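Local coordinates for protein argininosuccinate lyase (Chelativorans sp., PDB 6G3H) that probably catalyses the cleavage of argininosuccinate to fumarate and L-arginine, and here binds the aminopolycarboxylate ethylenediaminedisuccinic acid, at residues T87-E92 with R110-L115; S228-A233 with I316-S321. All coordinates share one frame; numbering follows the deposited sequence.

Interaction 1: T87-E92 with R110-L115; sequences TYLPYE and RSRNDL. With EKQ ((2~{S})-2-[2-[[(2~{S})-1,4-bis(oxidanyl)-1,4-bis(oxidanylidene)butan-2-yl]amino]ethylamino]butanedioic acid), chain B.
Tyr88 and Leu89, in the first turn of helix 88-99, meet Arg110, Arg112 and Leu115 where helix 112-147 begins: a buried, mixed polar and apolar contact between two helix N-termini that also backs the ligand site. The chi1 of Tyr88, 176°, swings its ring away from its own N into the opposite segment. There Leu115 CD2 approaches Tyr88 CD1 to 3.5 Å and Arg112 CG lies 3.8 Å from Tyr88 CD2, both obliquely to the ring. The phenol oxygen is gripped twice. Arg110 NH2 donates to Tyr88 OH across 3.2 Å, with ring and guanidinium planes 87° apart, and Tyr88 OH donates to Glu92 OE2 at 2.6 Å, from above the carboxylate plane. Arg110 has further partners in His47 and His107, which hold its guanidinium in place.

The Arg112 guanidinium is sandwiched. Leu89 CD1 sits 3.7 Å from Arg112 NH1 on one face, while ligand O19 covers the other; a water accepting from both Leu89 N and Arg112 NH1 bridges the segments. The bend at chi3 brings Arg112 NE to 2.9 Å from ligand O13, which Arg112 NH2 also reaches. The other oxygen of that carboxylate, O14, takes bonds from Arg112 N and from Ser111 OG, the latter 2.5 Å long. Asn113 adds OD1 to ligand N09 and ND2 to O17, in keeping with the succinate and fumarate sites observed at these three residues. A capping box fixes the turn: Asn113 N donates to Ser111 OG, and Ser111 N to Asp114 OD1.

Leu115 rests on Asp43 and Ile46 of helix 35-56, Tyr91 packs on helices 35-56 and 62-79, and helix 228-233 lies beside the start of helix 112-147.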
loop_
_atom_site.group_PDB
_atom_site.type_symbol
_atom_site.label_atom_id
_atom_site.label_comp_id
_atom_site.label_asym_id
_atom_site.label_seq_id
_atom_site.Cartn_x
_atom_site.Cartn_y
_atom_site.Cartn_z
ATOM N N THR A 87 6.886 20.237 22.867
ATOM C CA THR A 87 8.011 19.988 21.982
ATOM C C THR A 87 9.251 20.596 22.620
ATOM O O THR A 87 9.163 21.520 23.435
ATOM C CB THR A 87 7.768 20.551 20.575
ATOM O OG1 THR A 87 7.603 21.973 20.635
ATOM C CG2 THR A 87 6.517 19.916 19.962
ATOM N N TYR A 88 10.416 20.059 22.257
ATOM C CA TYR A 88 11.588 20.222 23.110
ATOM C C TYR A 88 11.966 21.690 23.281
ATOM O O TYR A 88 11.983 22.210 24.402
ATOM C CB TYR A 88 12.776 19.430 22.567
ATOM C CG TYR A 88 13.990 19.702 23.413
ATOM C CD1 TYR A 88 14.095 19.162 24.687
ATOM C CD2 TYR A 88 14.996 20.549 22.971
ATOM C CE1 TYR A 88 15.184 19.429 25.483
ATOM C CE2 TYR A 88 16.088 20.821 23.762
ATOM C CZ TYR A 88 16.176 20.260 25.018
ATOM O OH TYR A 88 17.263 20.527 25.814
ATOM N N LEU A 89 12.299 22.371 22.186
ATOM C CA LEU A 89 12.859 23.715 22.315
ATOM C C LEU A 89 11.940 24.651 23.087
ATOM O O LEU A 89 12.432 25.369 23.976
ATOM C CB LEU A 89 13.205 24.275 20.930
ATOM C CG LEU A 89 14.552 23.826 20.346
ATOM C CD1 LEU A 89 14.722 24.347 18.930
ATOM C CD2 LEU A 89 15.730 24.281 21.210
ATOM N N PRO A 90 10.633 24.707 22.821
ATOM C CA PRO A 90 9.756 25.484 23.715
ATOM C C PRO A 90 9.828 25.023 25.162
ATOM O O PRO A 90 9.803 25.855 26.077
ATOM C CB PRO A 90 8.362 25.268 23.111
ATOM C CG PRO A 90 8.614 24.941 21.672
ATOM C CD PRO A 90 9.917 24.195 21.639
ATOM N N TYR A 91 9.914 23.710 25.394
ATOM C CA TYR A 91 10.058 23.198 26.755
ATOM C C TYR A 91 11.348 23.697 27.394
ATOM O O TYR A 91 11.351 24.160 28.542
ATOM C CB TYR A 91 10.025 21.670 26.735
ATOM C CG TYR A 91 10.083 21.017 28.093
ATOM C CD1 TYR A 91 11.296 20.810 28.734
ATOM C CD2 TYR A 91 8.925 20.589 28.727
ATOM C CE1 TYR A 91 11.354 20.207 29.973
ATOM C CE2 TYR A 91 8.973 19.981 29.962
ATOM C CZ TYR A 91 10.191 19.794 30.582
ATOM O OH TYR A 91 10.250 19.192 31.815
ATOM N N GLU A 92 12.461 23.596 26.667
ATOM C CA GLU A 92 13.738 24.063 27.197
ATOM C C GLU A 92 13.682 25.543 27.548
ATOM O O GLU A 92 14.216 25.966 28.580
ATOM C CB GLU A 92 14.844 23.802 26.180
ATOM C CG GLU A 92 16.248 23.937 26.736
ATOM C CD GLU A 92 17.291 23.946 25.644
ATOM O OE1 GLU A 92 17.302 24.902 24.842
ATOM O OE2 GLU A 92 18.091 22.990 25.576
ATOM N N ARG A 110 23.603 16.117 23.756
ATOM C CA ARG A 110 22.316 15.598 23.335
ATOM C C ARG A 110 21.781 16.444 22.192
ATOM O O ARG A 110 22.210 17.580 21.971
ATOM C CB ARG A 110 21.330 15.576 24.508
ATOM C CG ARG A 110 20.002 14.909 24.208
ATOM C CD ARG A 110 19.148 14.824 25.457
ATOM N NE ARG A 110 18.656 16.139 25.858
ATOM C CZ ARG A 110 17.795 16.351 26.848
ATOM N NH1 ARG A 110 17.322 15.327 27.546
ATOM N NH2 ARG A 110 17.404 17.585 27.137
ATOM N N SER A 111 20.839 15.864 21.459
ATOM C CA SER A 111 20.214 16.509 20.320
ATOM C C SER A 111 18.714 16.288 20.417
ATOM O O SER A 111 18.237 15.485 21.223
ATOM C CB SER A 111 20.747 15.942 18.998
ATOM O OG SER A 111 19.979 16.396 17.898
ATOM N N ARG A 112 17.962 17.004 19.580
ATOM C CA ARG A 112 16.558 16.658 19.412
ATOM C C ARG A 112 16.393 15.336 18.676
ATOM O O ARG A 112 15.345 14.696 18.804
ATOM C CB ARG A 112 15.821 17.774 18.669
ATOM C CG ARG A 112 15.386 18.929 19.574
ATOM C CD ARG A 112 14.594 19.982 18.821
ATOM N NE ARG A 112 15.302 20.479 17.643
ATOM C CZ ARG A 112 14.745 21.235 16.700
ATOM N NH1 ARG A 112 13.469 21.585 16.789
ATOM N NH2 ARG A 112 15.460 21.639 15.659
ATOM N N ASN A 113 17.418 14.900 17.940
ATOM C CA ASN A 113 17.282 13.711 17.105
ATOM C C ASN A 113 17.286 12.439 17.943
ATOM O O ASN A 113 16.404 11.585 17.793
ATOM C CB ASN A 113 18.396 13.685 16.060
ATOM C CG ASN A 113 18.321 14.863 15.109
ATOM O OD1 ASN A 113 17.318 15.576 15.072
ATOM N ND2 ASN A 113 19.376 15.070 14.332
ATOM N N ASP A 114 18.271 12.287 18.832
ATOM C CA ASP A 114 18.298 11.107 19.686
ATOM C C ASP A 114 17.317 11.206 20.848
ATOM O O ASP A 114 16.874 10.169 21.354
ATOM C CB ASP A 114 19.718 10.845 20.203
ATOM C CG ASP A 114 20.223 11.920 21.147
ATOM O OD1 ASP A 114 19.787 13.084 21.039
ATOM O OD2 ASP A 114 21.078 11.589 21.994
ATOM N N LEU A 115 16.956 12.419 21.268
ATOM C CA LEU A 115 15.860 12.577 22.221
ATOM C C LEU A 115 14.552 12.065 21.629
ATOM O O LEU A 115 13.797 11.342 22.290
ATOM C CB LEU A 115 15.720 14.048 22.622
ATOM C CG LEU A 115 14.437 14.433 23.374
ATOM C CD1 LEU A 115 14.409 13.806 24.764
ATOM C CD2 LEU A 115 14.280 15.944 23.457
HETATM C C10 EKQ B . 18.689 18.930 14.151
HETATM C C15 EKQ B . 19.496 18.552 12.902
HETATM O O01 EKQ B . 10.019 19.037 11.750
HETATM C C02 EKQ B . 10.928 19.733 12.397
HETATM O O03 EKQ B . 10.700 20.786 12.911
HETATM C C04 EKQ B . 12.281 19.080 12.432
HETATM C C05 EKQ B . 13.065 19.500 13.666
HETATM N N06 EKQ B . 14.542 19.546 13.387
HETATM C C07 EKQ B . 15.151 18.391 12.667
HETATM C C08 EKQ B . 16.660 18.392 12.674
HETATM N N09 EKQ B . 17.294 18.385 14.026
HETATM C C11 EKQ B . 19.312 18.457 15.457
HETATM C C12 EKQ B . 18.785 19.223 16.633
HETATM O O13 EKQ B . 17.968 20.083 16.530
HETATM O O14 EKQ B . 19.299 18.850 17.784
HETATM O O16 EKQ B . 19.896 19.518 12.209
HETATM O O17 EKQ B . 19.701 17.352 12.661
HETATM C C18 EKQ B . 12.813 18.585 14.867
HETATM O O19 EKQ B . 13.814 18.321 15.579
HETATM O O20 EKQ B . 11.660 18.168 15.050
HETATM O O HOH W 1 11.557 21.773 19.268
#

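Interaction 2: S228-A233 with I316-S321; sequences SIEGVA and IEYQYS. With EKQ ((2~{S})-2-[2-[[(2~{S})-1,4-bis(oxidanyl)-1,4-bis(oxidanylidene)butan-2-yl]amino]ethylamino]butanedioic acid), chain B.
Ala233 and Val232, at the end of the short helix 228-233, pack on Tyr318, Gln319 and Tyr320 of the loop following helix 303-313. Ala233 CB is wedged against that loop, 3.9 Å from Tyr318 CD2 and 3.4 Å from Gln319 O. Beside it Val232 CG2 meets Tyr320 CB at 3.9 Å, the two side chains crossing at about a right angle. Ile229 CG2 comes within 3.6 Å of Tyr318 O and lies near the plane of the Tyr318 ring, at its edge.

Tyr318 centres an inverse gamma turn, and its phenol forms the polar edge of the contact: Tyr318 OH donates at 2.7 Å to Glu230 OE1, which accepts on its syn lone pair. A bend at Glu230 chi2 (63°) turns the carboxylate to within 7° of the ring plane, and OE1 meets the ring at its edge, in plane. Asn178 of the third subunit also bonds Tyr318 OH, and Lys181 of that subunit forms a salt bridge with Glu230 OE2.

On the opposite flank Tyr320 OH lies 3.4 Å from ligand C07, and helix 112-147 flanks this side.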
loop_
_atom_site.group_PDB
_atom_site.type_symbol
_atom_site.label_atom_id
_atom_site.label_comp_id
_atom_site.label_asym_id
_atom_site.label_seq_id
_atom_site.Cartn_x
_atom_site.Cartn_y
_atom_site.Cartn_z
ATOM N N SER A 228 25.849 5.505 16.263
ATOM C CA SER A 228 25.125 6.746 16.523
ATOM C C SER A 228 24.250 7.159 15.349
ATOM O O SER A 228 23.195 7.773 15.557
ATOM C CB SER A 228 26.109 7.864 16.860
ATOM O OG SER A 228 26.998 8.094 15.780
ATOM N N ILE A 229 24.667 6.851 14.120
ATOM C CA ILE A 229 23.806 7.089 12.965
ATOM C C ILE A 229 22.563 6.217 13.062
ATOM O O ILE A 229 21.431 6.691 12.907
ATOM C CB ILE A 229 24.578 6.836 11.657
ATOM C CG1 ILE A 229 25.720 7.846 11.521
ATOM C CG2 ILE A 229 23.644 6.904 10.444
ATOM C CD1 ILE A 229 26.645 7.586 10.351
ATOM N N GLU A 230 22.756 4.922 13.330
ATOM C CA GLU A 230 21.622 4.022 13.503
ATOM C C GLU A 230 20.709 4.494 14.625
ATOM O O GLU A 230 19.513 4.178 14.624
ATOM C CB GLU A 230 22.122 2.598 13.777
ATOM C CG GLU A 230 21.027 1.569 14.066
ATOM C CD GLU A 230 20.086 1.349 12.894
ATOM O OE1 GLU A 230 20.289 1.974 11.833
ATOM O OE2 GLU A 230 19.141 0.542 13.034
ATOM N N GLY A 231 21.248 5.259 15.577
ATOM C CA GLY A 231 20.440 5.737 16.687
ATOM C C GLY A 231 19.399 6.757 16.280
ATOM O O GLY A 231 18.305 6.787 16.848
ATOM N N VAL A 232 19.716 7.602 15.300
ATOM C CA VAL A 232 18.789 8.622 14.843
ATOM C C VAL A 232 18.191 8.296 13.478
ATOM O O VAL A 232 17.077 8.744 13.180
ATOM C CB VAL A 232 19.470 10.007 14.825
ATOM C CG1 VAL A 232 19.962 10.374 16.220
ATOM C CG2 VAL A 232 20.615 10.037 13.831
ATOM N N ALA A 233 18.891 7.528 12.643
ATOM C CA ALA A 233 18.356 7.120 11.352
ATOM C C ALA A 233 17.517 5.854 11.435
ATOM O O ALA A 233 16.707 5.606 10.535
ATOM C CB ALA A 233 19.498 6.901 10.355
ATOM N N ILE A 316 14.333 8.343 1.299
ATOM C CA ILE A 316 15.370 9.164 1.914
ATOM C C ILE A 316 16.717 8.455 1.860
ATOM O O ILE A 316 16.861 7.406 1.220
ATOM C CB ILE A 316 14.989 9.503 3.366
ATOM C CG1 ILE A 316 14.811 8.212 4.171
ATOM C CG2 ILE A 316 13.708 10.332 3.390
ATOM C CD1 ILE A 316 14.610 8.418 5.653
ATOM N N GLU A 317 17.712 9.036 2.527
ATOM C CA GLU A 317 19.009 8.417 2.738
ATOM C C GLU A 317 19.010 7.757 4.112
ATOM O O GLU A 317 18.013 7.776 4.835
ATOM C CB GLU A 317 20.132 9.451 2.617
ATOM C CG GLU A 317 20.303 10.038 1.227
ATOM C CD GLU A 317 19.093 10.836 0.770
ATOM O OE1 GLU A 317 18.608 11.681 1.554
ATOM O OE2 GLU A 317 18.618 10.613 -0.364
ATOM N N TYR A 318 20.142 7.164 4.485
ATOM C CA TYR A 318 20.244 6.543 5.806
ATOM C C TYR A 318 20.748 7.586 6.803
ATOM O O TYR A 318 21.847 7.511 7.355
ATOM C CB TYR A 318 21.125 5.303 5.772
ATOM C CG TYR A 318 20.613 4.289 6.757
ATOM C CD1 TYR A 318 19.585 3.423 6.410
ATOM C CD2 TYR A 318 21.106 4.238 8.055
ATOM C CE1 TYR A 318 19.088 2.512 7.312
ATOM C CE2 TYR A 318 20.614 3.327 8.967
ATOM C CZ TYR A 318 19.603 2.469 8.590
ATOM O OH TYR A 318 19.108 1.561 9.494
ATOM N N GLN A 319 19.888 8.574 7.028
ATOM C CA GLN A 319 20.173 9.722 7.871
ATOM C C GLN A 319 19.005 9.936 8.816
ATOM O O GLN A 319 17.926 9.363 8.643
ATOM C CB GLN A 319 20.373 10.995 7.036
ATOM C CG GLN A 319 21.243 10.833 5.812
ATOM C CD GLN A 319 21.223 12.067 4.935
ATOM O OE1 GLN A 319 20.487 13.019 5.201
ATOM N NE2 GLN A 319 22.029 12.057 3.881
ATOM N N TYR A 320 19.212 10.789 9.815
ATOM C CA TYR A 320 18.060 11.411 10.438
ATOM C C TYR A 320 17.286 12.150 9.360
ATOM O O TYR A 320 17.870 12.743 8.448
ATOM C CB TYR A 320 18.452 12.389 11.548
ATOM C CG TYR A 320 17.248 13.181 12.007
ATOM C CD1 TYR A 320 16.877 14.356 11.360
ATOM C CD2 TYR A 320 16.451 12.729 13.048
ATOM C CE1 TYR A 320 15.763 15.063 11.748
ATOM C CE2 TYR A 320 15.331 13.434 13.448
ATOM C CZ TYR A 320 14.993 14.600 12.794
ATOM O OH TYR A 320 13.884 15.311 13.185
ATOM N N SER A 321 15.966 12.114 9.467
ATOM C CA SER A 321 15.108 12.802 8.519
ATOM C C SER A 321 13.809 13.149 9.220
ATOM O O SER A 321 13.269 12.334 9.973
ATOM C CB SER A 321 14.829 11.937 7.287
ATOM O OG SER A 321 13.987 12.621 6.375
HETATM C C10 EKQ B . 18.689 18.930 14.151
HETATM C C15 EKQ B . 19.496 18.552 12.902
HETATM O O01 EKQ B . 10.019 19.037 11.750
HETATM C C02 EKQ B . 10.928 19.733 12.397
HETATM O O03 EKQ B . 10.700 20.786 12.911
HETATM C C04 EKQ B . 12.281 19.080 12.432
HETATM C C05 EKQ B . 13.065 19.500 13.666
HETATM N N06 EKQ B . 14.542 19.546 13.387
HETATM C C07 EKQ B . 15.151 18.391 12.667
HETATM C C08 EKQ B . 16.660 18.392 12.674
HETATM N N09 EKQ B . 17.294 18.385 14.026
HETATM C C11 EKQ B . 19.312 18.457 15.457
HETATM C C12 EKQ B . 18.785 19.223 16.633
HETATM O O13 EKQ B . 17.968 20.083 16.530
HETATM O O14 EKQ B . 19.299 18.850 17.784
HETATM O O16 EKQ B . 19.896 19.518 12.209
HETATM O O17 EKQ B . 19.701 17.352 12.661
HETATM C C18 EKQ B . 12.813 18.585 14.867
HETATM O O19 EKQ B . 13.814 18.321 15.579
HETATM O O20 EKQ B . 11.660 18.168 15.050
#

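The centres of the two interactions lie about 17 Å apart on the same side of the chain's centre. They follow in series: interaction 1 closes near the start of helix 112-147, well before helix 228-233 opens interaction 2, whose second segment precedes helix 329-348. The start of helix 112-147 is the junction, since Val232 CG1 lies 3.7 Å from Asn113 CB and Tyr320 CE2 3.3 Å from Asn113 OD1. Both contacts touch the same ligand molecule, interaction 1 by hydrogen bonds and interaction 2 by packing. Residues of the second and third subunits complete its binding, among them Lys286 and Thr158 respectively, so the pocket is assembled from three chains of the tetramer.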